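Local atomic coordinates of Moesin/ezrin/radixin homolog 2 (Drosophila melanogaster, PDB entry 7EDR), a protein that probably acts as the fly Merlin, a FERM-domain protein that binds membrane-associated partners beneath the plasma membrane and restrains tissue growth. Residues L39-Y44 with L96-T101; W43-Q48 with F81-K86; K86-N91 with H103-Q108. All blocks are in the same frame, centred on the assembly; numbering follows the deposited sequence.

Contact 1: residues L39-Y44 with L96-T101; sequences LRESWY and LIQEIT
Glu41 and Gln98 lie side by side and point in opposite directions, each accepting backbone N-H groups of the other's segment through side-chain oxygen. The Glu41 chain leaves with CG anti to its carbonyl carbon (chi1 -58°) and stays extended, which carries the carboxylate to the start of helix 99-114. There OE2 takes the N-H of Ile97 on its syn lone pair, OE2 to N 2.8 Å. OE1 is gripped twice from above the carboxylate plane, by Gln98 N at 2.8 Å and by the hydroxyl OG1 of Thr101, which donates to it at 2.5 Å. Three donors thus hold a buried carboxylate and would be expected to stabilise its negative charge. Gln98, at the N-cap position, is likewise extended beyond CG. Its OE1 accepts two successive amides in the plane of its own carbonyl, Arg40 N on a lone pair at 2.6 Å and Glu41 N at 3.1 Å, while its NE2 donates to Gly38 O and so fixes which way the amide is flipped. Glu41 itself centres an inverse gamma turn. Apolar atoms flank this network: Leu39 CD1 packs against Ile100 CG2, and Tyr44 sets CE2 3.6 Å from Leu96 CD2. One face of the Tyr44 ring carries Trp43 CD1 over its centre. Such reciprocal side-chain-to-backbone bonding at a helix start here joins the ubiquitin-like and central lobes of a FERM cloverleaf.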
loop_
_atom_site.group_PDB
_atom_site.type_symbol
_atom_site.label_atom_id
_atom_site.label_comp_id
_atom_site.label_asym_id
_atom_site.label_seq_id
_atom_site.Cartn_x
_atom_site.Cartn_y
_atom_site.Cartn_z
ATOM N N LEU C 39 -10.543 13.753 15.734
ATOM C CA LEU C 39 -9.506 13.932 14.731
ATOM C C LEU C 39 -8.431 12.876 14.931
ATOM O O LEU C 39 -7.784 12.841 15.982
ATOM C CB LEU C 39 -8.906 15.332 14.828
ATOM C CG LEU C 39 -7.673 15.542 13.934
ATOM C CD1 LEU C 39 -8.079 15.716 12.485
ATOM C CD2 LEU C 39 -6.824 16.711 14.410
ATOM N N ARG C 40 -8.239 12.018 13.929
ATOM C CA ARG C 40 -7.140 11.057 13.959
ATOM C C ARG C 40 -5.953 11.465 13.096
ATOM O O ARG C 40 -4.824 11.080 13.405
ATOM C CB ARG C 40 -7.627 9.680 13.530
ATOM C CG ARG C 40 -8.754 9.163 14.412
ATOM C CD ARG C 40 -8.979 7.679 14.190
ATOM N NE ARG C 40 -10.257 7.200 14.709
ATOM C CZ ARG C 40 -10.463 6.846 15.977
ATOM N NH1 ARG C 40 -9.481 6.941 16.862
ATOM N NH2 ARG C 40 -11.656 6.405 16.365
ATOM N N GLU C 41 -6.153 12.256 12.042
ATOM C CA GLU C 41 -5.027 12.743 11.244
ATOM C C GLU C 41 -4.407 13.951 11.949
ATOM O O GLU C 41 -4.469 15.093 11.493
ATOM C CB GLU C 41 -5.468 13.087 9.835
ATOM C CG GLU C 41 -6.086 11.942 9.096
ATOM C CD GLU C 41 -6.856 12.420 7.867
ATOM O OE1 GLU C 41 -8.029 12.853 8.028
ATOM O OE2 GLU C 41 -6.289 12.380 6.744
ATOM N N SER C 42 -3.793 13.676 13.095
ATOM C CA SER C 42 -3.335 14.752 13.959
ATOM C C SER C 42 -2.041 15.387 13.481
ATOM O O SER C 42 -1.650 16.423 14.026
ATOM C CB SER C 42 -3.138 14.230 15.387
ATOM O OG SER C 42 -2.050 13.306 15.462
ATOM N N TRP C 43 -1.365 14.784 12.500
ATOM C CA TRP C 43 -0.021 15.213 12.128
ATOM C C TRP C 43 0.011 16.597 11.475
ATOM O O TRP C 43 1.048 17.273 11.530
ATOM C CB TRP C 43 0.611 14.174 11.202
ATOM C CG TRP C 43 -0.357 13.424 10.339
ATOM C CD1 TRP C 43 -0.871 13.827 9.141
ATOM C CD2 TRP C 43 -0.904 12.126 10.594
ATOM N NE1 TRP C 43 -1.711 12.864 8.639
ATOM C CE2 TRP C 43 -1.749 11.808 9.511
ATOM C CE3 TRP C 43 -0.748 11.195 11.625
ATOM C CZ2 TRP C 43 -2.448 10.601 9.435
ATOM C CZ3 TRP C 43 -1.454 9.995 11.555
ATOM C CH2 TRP C 43 -2.294 9.713 10.466
ATOM N N TYR C 44 -1.091 17.043 10.875
ATOM C CA TYR C 44 -1.107 18.366 10.271
ATOM C C TYR C 44 -1.200 19.489 11.302
ATOM O O TYR C 44 -0.935 20.653 10.958
ATOM C CB TYR C 44 -2.283 18.488 9.293
ATOM C CG TYR C 44 -2.349 17.430 8.199
ATOM C CD1 TYR C 44 -1.400 17.391 7.176
ATOM C CD2 TYR C 44 -3.378 16.491 8.170
ATOM C CE1 TYR C 44 -1.463 16.440 6.178
ATOM C CE2 TYR C 44 -3.455 15.538 7.173
ATOM C CZ TYR C 44 -2.490 15.512 6.173
ATOM O OH TYR C 44 -2.550 14.563 5.157
ATOM N N LEU C 96 -6.425 13.780 2.447
ATOM C CA LEU C 96 -7.292 14.078 3.588
ATOM C C LEU C 96 -8.344 12.974 3.710
ATOM O O LEU C 96 -9.207 12.822 2.839
ATOM C CB LEU C 96 -7.925 15.457 3.434
ATOM C CG LEU C 96 -6.933 16.633 3.505
ATOM C CD1 LEU C 96 -7.650 17.971 3.656
ATOM C CD2 LEU C 96 -5.893 16.464 4.621
ATOM N N ILE C 97 -8.271 12.197 4.786
ATOM C CA ILE C 97 -9.061 10.977 4.913
ATOM C C ILE C 97 -10.399 11.238 5.596
ATOM O O ILE C 97 -11.449 10.817 5.104
ATOM C CB ILE C 97 -8.249 9.913 5.683
ATOM C CG1 ILE C 97 -6.898 9.653 4.993
ATOM C CG2 ILE C 97 -9.095 8.644 5.871
ATOM C CD1 ILE C 97 -5.803 9.048 5.919
ATOM N N GLN C 98 -10.380 11.906 6.750
ATOM C CA GLN C 98 -11.568 12.100 7.565
ATOM C C GLN C 98 -12.312 13.376 7.171
ATOM O O GLN C 98 -11.748 14.304 6.579
ATOM C CB GLN C 98 -11.207 12.196 9.047
ATOM C CG GLN C 98 -10.335 11.101 9.623
ATOM C CD GLN C 98 -10.157 11.305 11.116
ATOM O OE1 GLN C 98 -9.181 11.919 11.559
ATOM N NE2 GLN C 98 -11.130 10.840 11.901
ATOM N N GLU C 99 -13.588 13.435 7.556
ATOM C CA GLU C 99 -14.352 14.640 7.265
ATOM C C GLU C 99 -13.998 15.772 8.216
ATOM O O GLU C 99 -13.942 16.935 7.797
ATOM C CB GLU C 99 -15.840 14.343 7.305
ATOM C CG GLU C 99 -16.352 13.803 5.977
ATOM C CD GLU C 99 -17.744 13.181 6.084
ATOM O OE1 GLU C 99 -17.979 12.144 5.415
ATOM O OE2 GLU C 99 -18.593 13.725 6.838
ATOM N N ILE C 100 -13.737 15.466 9.488
ATOM C CA ILE C 100 -13.335 16.525 10.405
ATOM C C ILE C 100 -12.059 17.207 9.904
ATOM O O ILE C 100 -11.943 18.441 9.944
ATOM C CB ILE C 100 -13.188 15.979 11.840
ATOM C CG1 ILE C 100 -12.768 17.103 12.811
ATOM C CG2 ILE C 100 -12.208 14.805 11.894
ATOM C CD1 ILE C 100 -13.647 18.330 12.752
ATOM N N THR C 101 -11.101 16.420 9.389
ATOM C CA THR C 101 -9.878 16.985 8.818
ATOM C C THR C 101 -10.192 17.898 7.637
ATOM O O THR C 101 -9.715 19.040 7.581
ATOM C CB THR C 101 -8.924 15.870 8.370
ATOM O OG1 THR C 101 -8.835 14.839 9.374
ATOM C CG2 THR C 101 -7.537 16.437 8.115
#

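Contact 2: residues W43-Q48 with F81-K86; sequences WYFGLQ and FSFYAK
Gln48, Phe45 and Phe83 bury more surface than any others where strands 45-50 and 78-85 run antiparallel as neighbours. The ladder beneath them is regular: Gly46 pairs with Tyr84 and Gln48 with Ser82 as hydrogen-bonded pairs, and the bond from Gln48 N to Ser82 O (2.8 Å) is almost straight, at 177°. At the end of the ladder Lys86 N still reaches Tyr44 O. Gln48 sends CG anti to its backbone N (chi1 -168°) and runs extended across the strand, so that its amide comes up to the rim of the Tyr84 ring, OE1 standing 3.1 Å from CE2 with the amide plane turned steeply, 75°, against the ring. Trp58 of the next strand, 56-58, lies beside both residues. On the face that bears Leu47 and Phe83, the Phe83 ring swings over toward strand 45-50 and lies almost parallel to the Phe45 ring. The two are slid so far, with centroids 5.2 Å apart, that they barely overlap; the closest approach is Phe45 CB to Phe83 CZ, 3.5 Å. Leu47 CD2 meets the Phe83 ring at its edge, 3.9 Å from CD1. Phe30 and Val33 of helix 26-37 pack on Phe83, while Thr101 and Leu104 of helix 99-114 pack on Phe45. An aromatic sheet face packed against helix 26-37 is the core of the beta-grasp, ubiquitin-like fold of the FERM N-terminal lobe.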
loop_
_atom_site.group_PDB
_atom_site.type_symbol
_atom_site.label_atom_id
_atom_site.label_comp_id
_atom_site.label_asym_id
_atom_site.label_seq_id
_atom_site.Cartn_x
_atom_site.Cartn_y
_atom_site.Cartn_z
ATOM N N TRP C 43 -1.365 14.784 12.500
ATOM C CA TRP C 43 -0.021 15.213 12.128
ATOM C C TRP C 43 0.011 16.597 11.475
ATOM O O TRP C 43 1.048 17.273 11.530
ATOM C CB TRP C 43 0.611 14.174 11.202
ATOM C CG TRP C 43 -0.357 13.424 10.339
ATOM C CD1 TRP C 43 -0.871 13.827 9.141
ATOM C CD2 TRP C 43 -0.904 12.126 10.594
ATOM N NE1 TRP C 43 -1.711 12.864 8.639
ATOM C CE2 TRP C 43 -1.749 11.808 9.511
ATOM C CE3 TRP C 43 -0.748 11.195 11.625
ATOM C CZ2 TRP C 43 -2.448 10.601 9.435
ATOM C CZ3 TRP C 43 -1.454 9.995 11.555
ATOM C CH2 TRP C 43 -2.294 9.713 10.466
ATOM N N TYR C 44 -1.091 17.043 10.875
ATOM C CA TYR C 44 -1.107 18.366 10.271
ATOM C C TYR C 44 -1.200 19.489 11.302
ATOM O O TYR C 44 -0.935 20.653 10.958
ATOM C CB TYR C 44 -2.283 18.488 9.293
ATOM C CG TYR C 44 -2.349 17.430 8.199
ATOM C CD1 TYR C 44 -1.400 17.391 7.176
ATOM C CD2 TYR C 44 -3.378 16.491 8.170
ATOM C CE1 TYR C 44 -1.463 16.440 6.178
ATOM C CE2 TYR C 44 -3.455 15.538 7.173
ATOM C CZ TYR C 44 -2.490 15.512 6.173
ATOM O OH TYR C 44 -2.550 14.563 5.157
ATOM N N PHE C 45 -1.560 19.183 12.551
ATOM C CA PHE C 45 -2.147 20.192 13.424
ATOM C C PHE C 45 -1.235 20.522 14.599
ATOM O O PHE C 45 -0.306 19.776 14.930
ATOM C CB PHE C 45 -3.531 19.739 13.910
ATOM C CG PHE C 45 -4.574 19.684 12.807
ATOM C CD1 PHE C 45 -4.796 18.513 12.101
ATOM C CD2 PHE C 45 -5.301 20.812 12.459
ATOM C CE1 PHE C 45 -5.730 18.461 11.082
ATOM C CE2 PHE C 45 -6.231 20.774 11.441
ATOM C CZ PHE C 45 -6.450 19.593 10.752
ATOM N N GLY C 46 -1.506 21.670 15.221
ATOM C CA GLY C 46 -0.735 22.140 16.360
ATOM C C GLY C 46 -1.502 23.162 17.178
ATOM O O GLY C 46 -2.542 23.684 16.764
ATOM N N LEU C 47 -0.970 23.446 18.365
ATOM C CA LEU C 47 -1.570 24.401 19.292
ATOM C C LEU C 47 -0.712 25.657 19.299
ATOM O O LEU C 47 0.448 25.623 19.732
ATOM C CB LEU C 47 -1.700 23.803 20.690
ATOM C CG LEU C 47 -2.743 22.690 20.779
ATOM C CD1 LEU C 47 -2.431 21.719 21.911
ATOM C CD2 LEU C 47 -4.136 23.274 20.944
ATOM N N GLN C 48 -1.281 26.759 18.816
ATOM C CA GLN C 48 -0.558 28.015 18.691
ATOM C C GLN C 48 -0.968 28.976 19.802
ATOM O O GLN C 48 -2.109 28.952 20.281
ATOM C CB GLN C 48 -0.808 28.640 17.319
ATOM C CG GLN C 48 0.107 29.785 17.002
ATOM C CD GLN C 48 -0.091 30.318 15.595
ATOM O OE1 GLN C 48 -1.046 31.040 15.333
ATOM N NE2 GLN C 48 0.813 29.977 14.690
ATOM N N PHE C 81 -5.241 28.866 23.450
ATOM C CA PHE C 81 -4.584 28.311 22.282
ATOM C C PHE C 81 -5.516 28.340 21.079
ATOM O O PHE C 81 -6.742 28.212 21.209
ATOM C CB PHE C 81 -4.144 26.869 22.540
ATOM C CG PHE C 81 -3.237 26.708 23.724
ATOM C CD1 PHE C 81 -1.880 26.967 23.610
ATOM C CD2 PHE C 81 -3.738 26.287 24.949
ATOM C CE1 PHE C 81 -1.033 26.811 24.695
ATOM C CE2 PHE C 81 -2.896 26.122 26.039
ATOM C CZ PHE C 81 -1.538 26.382 25.911
ATOM N N SER C 82 -4.918 28.487 19.903
ATOM C CA SER C 82 -5.596 28.225 18.639
ATOM C C SER C 82 -5.159 26.869 18.086
ATOM O O SER C 82 -3.960 26.562 18.051
ATOM C CB SER C 82 -5.285 29.324 17.628
ATOM O OG SER C 82 -5.618 30.579 18.163
ATOM N N PHE C 83 -6.128 26.070 17.646
ATOM C CA PHE C 83 -5.871 24.792 16.988
ATOM C C PHE C 83 -5.901 25.009 15.476
ATOM O O PHE C 83 -6.968 25.266 14.903
ATOM C CB PHE C 83 -6.910 23.762 17.417
ATOM C CG PHE C 83 -6.572 22.356 17.028
ATOM C CD1 PHE C 83 -5.618 21.639 17.733
ATOM C CD2 PHE C 83 -7.234 21.732 15.979
ATOM C CE1 PHE C 83 -5.325 20.332 17.392
ATOM C CE2 PHE C 83 -6.940 20.417 15.629
ATOM C CZ PHE C 83 -5.995 19.719 16.328
ATOM N N TYR C 84 -4.730 24.910 14.838
ATOM C CA TYR C 84 -4.532 25.238 13.424
ATOM C C TYR C 84 -3.835 24.095 12.700
ATOM O O TYR C 84 -3.033 23.365 13.288
ATOM C CB TYR C 84 -3.621 26.471 13.189
ATOM C CG TYR C 84 -4.167 27.812 13.540
ATOM C CD1 TYR C 84 -5.457 28.178 13.179
ATOM C CD2 TYR C 84 -3.375 28.746 14.214
ATOM C CE1 TYR C 84 -5.969 29.447 13.499
ATOM C CE2 TYR C 84 -3.870 30.015 14.536
ATOM C CZ TYR C 84 -5.174 30.359 14.176
ATOM O OH TYR C 84 -5.683 31.606 14.489
ATOM N N ALA C 85 -4.088 23.991 11.399
ATOM C CA ALA C 85 -3.200 23.218 10.547
ATOM C C ALA C 85 -1.870 23.945 10.466
ATOM O O ALA C 85 -1.821 25.120 10.082
ATOM C CB ALA C 85 -3.787 23.035 9.151
ATOM N N LYS C 86 -0.797 23.255 10.858
ATOM C CA LYS C 86 0.551 23.789 10.716
ATOM C C LYS C 86 1.212 23.304 9.430
ATOM O O LYS C 86 2.104 23.984 8.889
ATOM C CB LYS C 86 1.382 23.397 11.944
ATOM C CG LYS C 86 2.810 23.900 11.967
ATOM C CD LYS C 86 3.442 23.511 13.293
ATOM C CE LYS C 86 4.844 24.053 13.421
ATOM N NZ LYS C 86 5.438 23.590 14.702
#

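Contact 3: residues K86-N91 with H103-Q108; sequences KFFPEN and HLFFLQ
The connection that leads from the last strand of the ubiquitin-like lobe into the helical central lobe of the FERM domain packs here against helix 99-114. Phe105 carries the contact from the helix side, pointing its ring toward the loop, into the curve formed by Phe87, Phe88 and Pro89. The far end of the ring does the touching. CZ lies 3.3 Å from the backbone O of Phe87, which sits at the ring edge and close to its plane. CE1 comes 3.7 Å from Phe88 CD2. The two rings form an offset edge-to-face pair, the edge of Phe105 directed at the face of Phe88, with centroids 5.7 Å apart and planes 64° to each other. Pro89 meets the same ring tip to tip, its CD 3.8 Å from Phe105 CZ. One helical turn further on, Gln108 reaches out obliquely to the Phe88 ring, CG anti to its backbone N (chi1 177°) and the chain extended, until NE2 stands 3.9 Å from Phe88 CZ. The Gln108 amide is anchored by its other atom, because OE1 accepts the N-H of Ala85 at the end of strand 78-85. No hydrogen bond links the loop and helix segments themselves; the contact is made by van der Waals packing and the edge-to-face ring pair. Around them the cluster grows: Tyr44 stacks edge-to-face with Phe105, Tyr204 does so with Phe88, and Leu195 of helix 187-198 also touches Phe105. Phe87 turns away to pack on Asn290 and Leu293 of helix 277-297. The result is a shared aromatic core at the junction of lobes in the FERM cloverleaf.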
loop_
_atom_site.group_PDB
_atom_site.type_symbol
_atom_site.label_atom_id
_atom_site.label_comp_id
_atom_site.label_asym_id
_atom_site.label_seq_id
_atom_site.Cartn_x
_atom_site.Cartn_y
_atom_site.Cartn_z
ATOM N N LYS C 86 -0.797 23.255 10.858
ATOM C CA LYS C 86 0.551 23.789 10.716
ATOM C C LYS C 86 1.212 23.304 9.430
ATOM O O LYS C 86 2.104 23.984 8.889
ATOM C CB LYS C 86 1.382 23.397 11.944
ATOM C CG LYS C 86 2.810 23.900 11.967
ATOM C CD LYS C 86 3.442 23.511 13.293
ATOM C CE LYS C 86 4.844 24.053 13.421
ATOM N NZ LYS C 86 5.438 23.590 14.702
ATOM N N PHE C 87 0.765 22.150 8.930
ATOM C CA PHE C 87 1.284 21.524 7.726
ATOM C C PHE C 87 0.124 21.224 6.792
ATOM O O PHE C 87 -1.008 20.976 7.236
ATOM C CB PHE C 87 2.060 20.233 8.050
ATOM C CG PHE C 87 3.116 20.430 9.086
ATOM C CD1 PHE C 87 2.895 20.041 10.399
ATOM C CD2 PHE C 87 4.326 21.053 8.755
ATOM C CE1 PHE C 87 3.876 20.248 11.391
ATOM C CE2 PHE C 87 5.318 21.268 9.735
ATOM C CZ PHE C 87 5.089 20.862 11.056
ATOM N N PHE C 88 0.416 21.254 5.494
ATOM C CA PHE C 88 -0.606 21.072 4.481
ATOM C C PHE C 88 -0.274 19.876 3.608
ATOM O O PHE C 88 0.893 19.669 3.253
ATOM C CB PHE C 88 -0.737 22.303 3.581
ATOM C CG PHE C 88 -1.167 23.521 4.295
ATOM C CD1 PHE C 88 -0.279 24.225 5.082
ATOM C CD2 PHE C 88 -2.469 23.984 4.168
ATOM C CE1 PHE C 88 -0.689 25.374 5.738
ATOM C CE2 PHE C 88 -2.878 25.124 4.819
ATOM C CZ PHE C 88 -1.999 25.826 5.599
ATOM N N PRO C 89 -1.274 19.097 3.222
ATOM C CA PRO C 89 -1.030 17.973 2.316
ATOM C C PRO C 89 -0.583 18.469 0.948
ATOM O O PRO C 89 -0.705 19.655 0.611
ATOM C CB PRO C 89 -2.394 17.278 2.245
ATOM C CG PRO C 89 -3.385 18.409 2.496
ATOM C CD PRO C 89 -2.707 19.319 3.490
ATOM N N GLU C 90 -0.032 17.545 0.149
ATOM C CA GLU C 90 0.341 17.926 -1.211
ATOM C C GLU C 90 -0.838 17.825 -2.166
ATOM O O GLU C 90 -0.920 18.609 -3.112
ATOM C CB GLU C 90 1.507 17.080 -1.712
ATOM C CG GLU C 90 2.813 17.358 -1.012
ATOM C CD GLU C 90 3.939 16.457 -1.512
ATOM O OE1 GLU C 90 4.056 16.307 -2.755
ATOM O OE2 GLU C 90 4.706 15.901 -0.677
ATOM N N ASN C 91 -1.767 16.898 -1.930
ATOM C CA ASN C 91 -3.006 16.825 -2.706
ATOM C C ASN C 91 -4.150 16.471 -1.765
ATOM O O ASN C 91 -4.219 15.330 -1.299
ATOM C CB ASN C 91 -2.883 15.795 -3.828
ATOM C CG ASN C 91 -4.139 15.729 -4.708
ATOM O OD1 ASN C 91 -4.996 16.630 -4.683
ATOM N ND2 ASN C 91 -4.254 14.651 -5.488
ATOM N N HIS C 103 -12.960 19.360 6.884
ATOM C CA HIS C 103 -13.706 20.516 7.345
ATOM C C HIS C 103 -12.789 21.556 7.976
ATOM O O HIS C 103 -12.903 22.752 7.687
ATOM C CB HIS C 103 -14.762 20.055 8.344
ATOM C CG HIS C 103 -15.657 21.150 8.805
ATOM N ND1 HIS C 103 -16.526 21.802 7.955
ATOM C CD2 HIS C 103 -15.801 21.727 10.021
ATOM C CE1 HIS C 103 -17.174 22.731 8.634
ATOM N NE2 HIS C 103 -16.753 22.705 9.888
ATOM N N LEU C 104 -11.874 21.117 8.848
ATOM C CA LEU C 104 -10.975 22.055 9.517
ATOM C C LEU C 104 -10.029 22.737 8.524
ATOM O O LEU C 104 -9.706 23.920 8.685
ATOM C CB LEU C 104 -10.198 21.333 10.621
ATOM C CG LEU C 104 -10.979 20.921 11.880
ATOM C CD1 LEU C 104 -10.050 20.347 12.930
ATOM C CD2 LEU C 104 -11.733 22.093 12.473
ATOM N N PHE C 105 -9.589 22.024 7.476
ATOM C CA PHE C 105 -8.792 22.677 6.434
ATOM C C PHE C 105 -9.642 23.644 5.617
ATOM O O PHE C 105 -9.183 24.745 5.273
ATOM C CB PHE C 105 -8.142 21.646 5.504
ATOM C CG PHE C 105 -6.789 21.185 5.949
ATOM C CD1 PHE C 105 -5.645 21.938 5.660
ATOM C CD2 PHE C 105 -6.642 19.995 6.649
ATOM C CE1 PHE C 105 -4.385 21.517 6.075
ATOM C CE2 PHE C 105 -5.369 19.565 7.066
ATOM C CZ PHE C 105 -4.249 20.325 6.773
ATOM N N PHE C 106 -10.878 23.249 5.294
ATOM C CA PHE C 106 -11.758 24.116 4.526
ATOM C C PHE C 106 -11.946 25.458 5.220
ATOM O O PHE C 106 -11.855 26.513 4.581
ATOM C CB PHE C 106 -13.112 23.447 4.294
ATOM C CG PHE C 106 -14.192 24.415 3.842
ATOM C CD1 PHE C 106 -14.213 24.895 2.540
ATOM C CD2 PHE C 106 -15.165 24.870 4.732
ATOM C CE1 PHE C 106 -15.193 25.823 2.126
ATOM C CE2 PHE C 106 -16.135 25.777 4.322
ATOM C CZ PHE C 106 -16.147 26.249 3.011
ATOM N N LEU C 107 -12.196 25.439 6.537
ATOM C CA LEU C 107 -12.488 26.686 7.239
ATOM C C LEU C 107 -11.240 27.549 7.375
ATOM O O LEU C 107 -11.309 28.773 7.217
ATOM C CB LEU C 107 -13.090 26.410 8.615
ATOM C CG LEU C 107 -14.509 25.839 8.643
ATOM C CD1 LEU C 107 -14.895 25.489 10.055
ATOM C CD2 LEU C 107 -15.472 26.845 8.047
ATOM N N GLN C 108 -10.088 26.939 7.654
ATOM C CA GLN C 108 -8.864 27.728 7.800
ATOM C C GLN C 108 -8.385 28.295 6.463
ATOM O O GLN C 108 -7.962 29.451 6.395
ATOM C CB GLN C 108 -7.778 26.870 8.433
ATOM C CG GLN C 108 -6.450 27.541 8.565
ATOM C CD GLN C 108 -5.426 26.623 9.197
ATOM O OE1 GLN C 108 -5.767 25.815 10.069
ATOM N NE2 GLN C 108 -4.169 26.706 8.733
#

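Contacts 2 and 3 are buried, whereas contact 1 is only partly so, with Arg40 and Ile97 exposed at its border. Contact 2 is internal to one lobe and rests on a backbone ladder. The other two join that lobe, or the loop leaving it, to the same helix 99-114: contact 1 at its polar start, through side-chain oxygens and amides, and contact 3 further along, through aromatic rings without a hydrogen bond across. Tyr44 ties all three together. Its ring serves contact 1, its carbonyl accepts Lys86 N in contact 2, and its CB packs against Phe105 CZ. Leu39 CD2, meanwhile, bridges contacts 1 and 2 by touching Phe45 and Phe83.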